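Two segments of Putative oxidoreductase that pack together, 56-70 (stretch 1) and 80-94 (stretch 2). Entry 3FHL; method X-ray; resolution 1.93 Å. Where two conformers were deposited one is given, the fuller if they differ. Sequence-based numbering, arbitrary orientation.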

# COMPACT_ATOMS: atom_id res chain seq x y z
N SER C 56 -40.64 19.17 15.70
CA SER C 56 -40.47 17.75 15.98
C SER C 56 -40.47 16.93 14.70
O SER C 56 -40.96 17.39 13.66
CB SER C 56 -41.56 17.23 16.93
OG SER C 56 -42.84 17.25 16.31
N PHE C 57 -39.92 15.73 14.82
CA PHE C 57 -39.82 14.79 13.72
C PHE C 57 -41.20 14.27 13.32
O PHE C 57 -41.47 14.09 12.12
CB PHE C 57 -38.91 13.62 14.09
CG PHE C 57 -38.73 12.62 12.98
CD1 PHE C 57 -38.03 12.95 11.83
CD2 PHE C 57 -39.30 11.35 13.07
CE1 PHE C 57 -37.87 12.03 10.80
CE2 PHE C 57 -39.16 10.44 12.05
CZ PHE C 57 -38.44 10.78 10.91
N LYS C 58 -42.05 14.03 14.31
CA LYS C 58 -43.44 13.59 14.10
C LYS C 58 -44.22 14.53 13.15
O LYS C 58 -45.05 14.07 12.37
CB LYS C 58 -44.16 13.46 15.45
CG LYS C 58 -45.43 12.62 15.41
CD LYS C 58 -46.29 12.84 16.66
CE LYS C 58 -46.10 11.73 17.69
NZ LYS C 58 -46.77 10.45 17.30
N GLU C 59 -43.92 15.82 13.20
CA GLU C 59 -44.52 16.80 12.29
C GLU C 59 -44.10 16.63 10.83
O GLU C 59 -44.75 17.16 9.92
CB GLU C 59 -44.24 18.23 12.78
CG GLU C 59 -45.05 18.60 14.01
CD GLU C 59 -44.61 19.91 14.62
OE1 GLU C 59 -45.07 20.98 14.16
OE2 GLU C 59 -43.81 19.86 15.58
N LEU C 60 -43.02 15.88 10.59
CA LEU C 60 -42.68 15.47 9.23
C LEU C 60 -43.46 14.26 8.84
O LEU C 60 -44.03 14.21 7.75
CB LEU C 60 -41.18 15.16 9.07
CG LEU C 60 -40.16 16.27 9.25
CD1 LEU C 60 -38.76 15.75 8.85
CD2 LEU C 60 -40.55 17.47 8.44
N THR C 61 -43.47 13.25 9.71
CA THR C 61 -44.08 11.96 9.37
C THR C 61 -45.61 12.05 9.25
O THR C 61 -46.23 11.28 8.51
CB THR C 61 -43.71 10.83 10.36
OG1 THR C 61 -44.15 11.17 11.68
CG2 THR C 61 -42.22 10.60 10.40
N GLU C 62 -46.20 13.00 9.98
CA GLU C 62 -47.64 13.17 9.95
C GLU C 62 -48.12 14.16 8.90
O GLU C 62 -49.32 14.36 8.74
CB GLU C 62 -48.15 13.61 11.32
CG GLU C 62 -48.20 12.49 12.35
CD GLU C 62 -48.62 12.98 13.73
OE1 GLU C 62 -48.72 14.21 13.94
OE2 GLU C 62 -48.86 12.12 14.61
N ASP C 63 -47.17 14.77 8.18
CA ASP C 63 -47.51 15.72 7.14
C ASP C 63 -47.95 14.99 5.87
O ASP C 63 -47.14 14.32 5.23
CB ASP C 63 -46.31 16.64 6.87
CG ASP C 63 -46.63 17.78 5.92
OD1 ASP C 63 -47.46 17.62 5.00
OD2 ASP C 63 -46.02 18.86 6.08
N PRO C 64 -49.24 15.13 5.49
CA PRO C 64 -49.80 14.36 4.37
C PRO C 64 -49.29 14.79 2.99
O PRO C 64 -49.52 14.09 2.01
CB PRO C 64 -51.31 14.63 4.47
CG PRO C 64 -51.38 15.99 5.05
CD PRO C 64 -50.26 16.04 6.06
N GLU C 65 -48.61 15.93 2.93
CA GLU C 65 -48.08 16.44 1.67
C GLU C 65 -46.58 16.13 1.47
O GLU C 65 -46.03 16.47 0.43
CB GLU C 65 -48.36 17.94 1.53
CG GLU C 65 -49.85 18.30 1.66
CD GLU C 65 -50.14 19.77 1.44
OE1 GLU C 65 -51.09 20.08 0.69
OE2 GLU C 65 -49.44 20.63 2.02
N ILE C 66 -45.93 15.50 2.44
CA ILE C 66 -44.49 15.19 2.28
C ILE C 66 -44.28 13.86 1.54
O ILE C 66 -44.89 12.85 1.88
CB ILE C 66 -43.71 15.28 3.63
CG1 ILE C 66 -43.50 16.75 4.01
CG2 ILE C 66 -42.34 14.58 3.52
CD1 ILE C 66 -42.93 16.99 5.43
N ASP C 67 -43.45 13.90 0.49
CA ASP C 67 -43.12 12.71 -0.30
C ASP C 67 -41.88 12.01 0.25
O ASP C 67 -41.77 10.79 0.19
CB ASP C 67 -42.84 13.11 -1.76
CG ASP C 67 -44.04 13.78 -2.43
OD1 ASP C 67 -45.13 13.17 -2.45
OD2 ASP C 67 -43.89 14.91 -2.94
N LEU C 68 -40.94 12.81 0.76
CA LEU C 68 -39.60 12.33 1.12
C LEU C 68 -39.11 12.92 2.43
O LEU C 68 -39.20 14.14 2.64
CB LEU C 68 -38.60 12.62 -0.01
CG LEU C 68 -37.10 12.28 0.18
CD1 LEU C 68 -36.89 10.78 0.20
CD2 LEU C 68 -36.25 12.92 -0.91
N ILE C 69 -38.58 12.06 3.29
CA ILE C 69 -37.96 12.49 4.53
C ILE C 69 -36.48 12.09 4.53
O ILE C 69 -36.13 10.94 4.25
CB ILE C 69 -38.69 11.94 5.78
CG1 ILE C 69 -40.07 12.59 5.92
CG2 ILE C 69 -37.88 12.20 7.07
CD1 ILE C 69 -40.91 12.03 7.06
N VAL C 70 -35.61 13.06 4.83
CA VAL C 70 -34.18 12.83 4.98
C VAL C 70 -33.86 12.71 6.46
O VAL C 70 -33.93 13.70 7.21
CB VAL C 70 -33.35 13.95 4.31
CG1 VAL C 70 -31.84 13.71 4.50
CG2 VAL C 70 -33.69 14.05 2.83
N GLU C 80 -35.40 4.05 14.61
CA GLU C 80 -36.74 4.45 15.07
C GLU C 80 -37.35 5.46 14.11
O GLU C 80 -38.50 5.32 13.69
CB GLU C 80 -36.68 5.04 16.49
CG GLU C 80 -38.05 5.32 17.13
CD GLU C 80 -38.00 6.26 18.35
OE1 GLU C 80 -36.94 6.39 19.00
OE2 GLU C 80 -39.04 6.88 18.66
N TYR C 81 -36.55 6.47 13.74
CA TYR C 81 -36.99 7.57 12.90
C TYR C 81 -37.30 7.15 11.46
O TYR C 81 -38.31 7.58 10.88
CB TYR C 81 -35.97 8.72 12.95
CG TYR C 81 -36.11 9.62 14.17
CD1 TYR C 81 -36.72 9.15 15.35
CD2 TYR C 81 -35.63 10.93 14.14
CE1 TYR C 81 -36.84 9.98 16.47
CE2 TYR C 81 -35.75 11.77 15.27
CZ TYR C 81 -36.35 11.28 16.42
OH TYR C 81 -36.48 12.10 17.53
N ALA C 82 -36.45 6.29 10.89
CA ALA C 82 -36.69 5.75 9.54
C ALA C 82 -37.91 4.84 9.52
O ALA C 82 -38.64 4.81 8.53
CB ALA C 82 -35.47 5.01 9.00
N GLY C 83 -38.11 4.09 10.60
CA GLY C 83 -39.27 3.21 10.75
C GLY C 83 -40.58 3.98 10.84
O GLY C 83 -41.56 3.61 10.20
N MET C 84 -40.59 5.06 11.63
CA MET C 84 -41.74 5.94 11.78
C MET C 84 -42.12 6.57 10.44
O MET C 84 -43.30 6.63 10.09
CB MET C 84 -41.44 7.06 12.76
CG MET C 84 -41.72 6.75 14.23
SD MET C 84 -41.28 8.20 15.23
CE MET C 84 -42.38 9.46 14.56
N ALA C 85 -41.10 7.03 9.71
CA ALA C 85 -41.31 7.65 8.40
C ALA C 85 -41.87 6.68 7.37
O ALA C 85 -42.75 7.05 6.58
CB ALA C 85 -40.02 8.30 7.90
N LEU C 86 -41.38 5.45 7.38
CA LEU C 86 -41.86 4.42 6.45
C LEU C 86 -43.29 3.98 6.79
O LEU C 86 -44.11 3.78 5.90
CB LEU C 86 -40.93 3.20 6.45
CG LEU C 86 -39.57 3.34 5.76
CD1 LEU C 86 -38.70 2.12 6.08
CD2 LEU C 86 -39.71 3.54 4.25
N GLU C 87 -43.57 3.82 8.09
CA GLU C 87 -44.90 3.41 8.54
C GLU C 87 -45.92 4.48 8.15
O GLU C 87 -47.03 4.15 7.72
CB GLU C 87 -44.92 3.16 10.06
CG GLU C 87 -45.89 2.08 10.50
CD GLU C 87 -45.45 0.68 10.07
OE1 GLU C 87 -44.53 0.11 10.72
OE2 GLU C 87 -46.02 0.15 9.09
N ALA C 88 -45.51 5.74 8.23
CA ALA C 88 -46.32 6.89 7.81
C ALA C 88 -46.45 7.05 6.29
O ALA C 88 -47.10 7.98 5.82
CB ALA C 88 -45.77 8.17 8.42
N GLY C 89 -45.82 6.15 5.53
CA GLY C 89 -45.94 6.11 4.08
C GLY C 89 -45.02 7.02 3.29
O GLY C 89 -45.30 7.31 2.12
N LYS C 90 -43.91 7.46 3.90
CA LYS C 90 -43.00 8.38 3.22
C LYS C 90 -41.80 7.63 2.62
O LYS C 90 -41.38 6.60 3.14
CB LYS C 90 -42.55 9.50 4.17
CG LYS C 90 -43.68 10.11 5.05
CD LYS C 90 -44.86 10.64 4.23
CE LYS C 90 -46.07 11.01 5.08
NZ LYS C 90 -47.36 10.68 4.35
N ASN C 91 -41.27 8.15 1.51
CA ASN C 91 -39.99 7.66 0.97
C ASN C 91 -38.90 8.20 1.90
O ASN C 91 -39.08 9.27 2.50
CB ASN C 91 -39.77 8.13 -0.46
CG ASN C 91 -40.78 7.56 -1.43
OD1 ASN C 91 -40.76 6.37 -1.76
ND2 ASN C 91 -41.68 8.41 -1.89
N VAL C 92 -37.79 7.47 2.05
CA VAL C 92 -36.82 7.79 3.12
C VAL C 92 -35.35 7.77 2.68
O VAL C 92 -34.90 6.83 2.01
CB VAL C 92 -37.00 6.85 4.38
CG1 VAL C 92 -35.96 7.14 5.46
CG2 VAL C 92 -38.37 7.00 4.98
N VAL C 93 -34.62 8.81 3.06
CA VAL C 93 -33.15 8.79 3.04
C VAL C 93 -32.63 8.71 4.47
O VAL C 93 -33.05 9.49 5.33
CB VAL C 93 -32.58 10.03 2.32
CG1 VAL C 93 -31.06 10.21 2.58
CG2 VAL C 93 -32.81 9.90 0.84
N VAL C 94 -31.74 7.75 4.74
CA VAL C 94 -31.06 7.70 6.03
C VAL C 94 -29.56 7.97 5.87
O VAL C 94 -28.91 7.44 4.97
CB VAL C 94 -31.22 6.35 6.77
CG1 VAL C 94 -30.96 6.53 8.28
CG2 VAL C 94 -32.59 5.74 6.55
O HOH W 1 -48.98 9.46 7.63

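The carbonyl of D67 is used twice by one residue: N91 N donates to D67 O at 3.0 Å (angle 150°), and N91 ND2 reaches the same D67 O at 3.2 Å (145°). An amide side chain suits this strand start, because with chi1 at -64° it folds back beside its own backbone NH. The ladder then runs parallel, I69 N to N91 O and V93 N to I69 O, both 2.9 Å and 167°; the strand axes differ by 14°. L68, V70, N91 and V93 share one face of the sheet, where V70 CG1 meets V93 CG1 at 4.1 Å. I69 faces the other side, its CD1 3.9 Å from A85 CB, the methyl of a buried alanine whose CA-to-CB bond points toward stretch 1.

At the far end, the F57 and Y81 rings form an offset stack, planes 6° apart and centroids 4.3 Å apart. M84 CE lies at the F57 ring edge, 3.9 Å from F57 CD2. Between these regions, T61 CG2 approaches A85 CA at 3.7 Å.

K90 lays its aliphatic chain against stretch 1, with K90 CD 3.2 Å from I66 O, while K90 NZ bonds back to A88 O at 3.1 Å. A water joins A88 O (3.0 Å) to T61 O (3.4 Å, weak). In all, 803 Å² is buried.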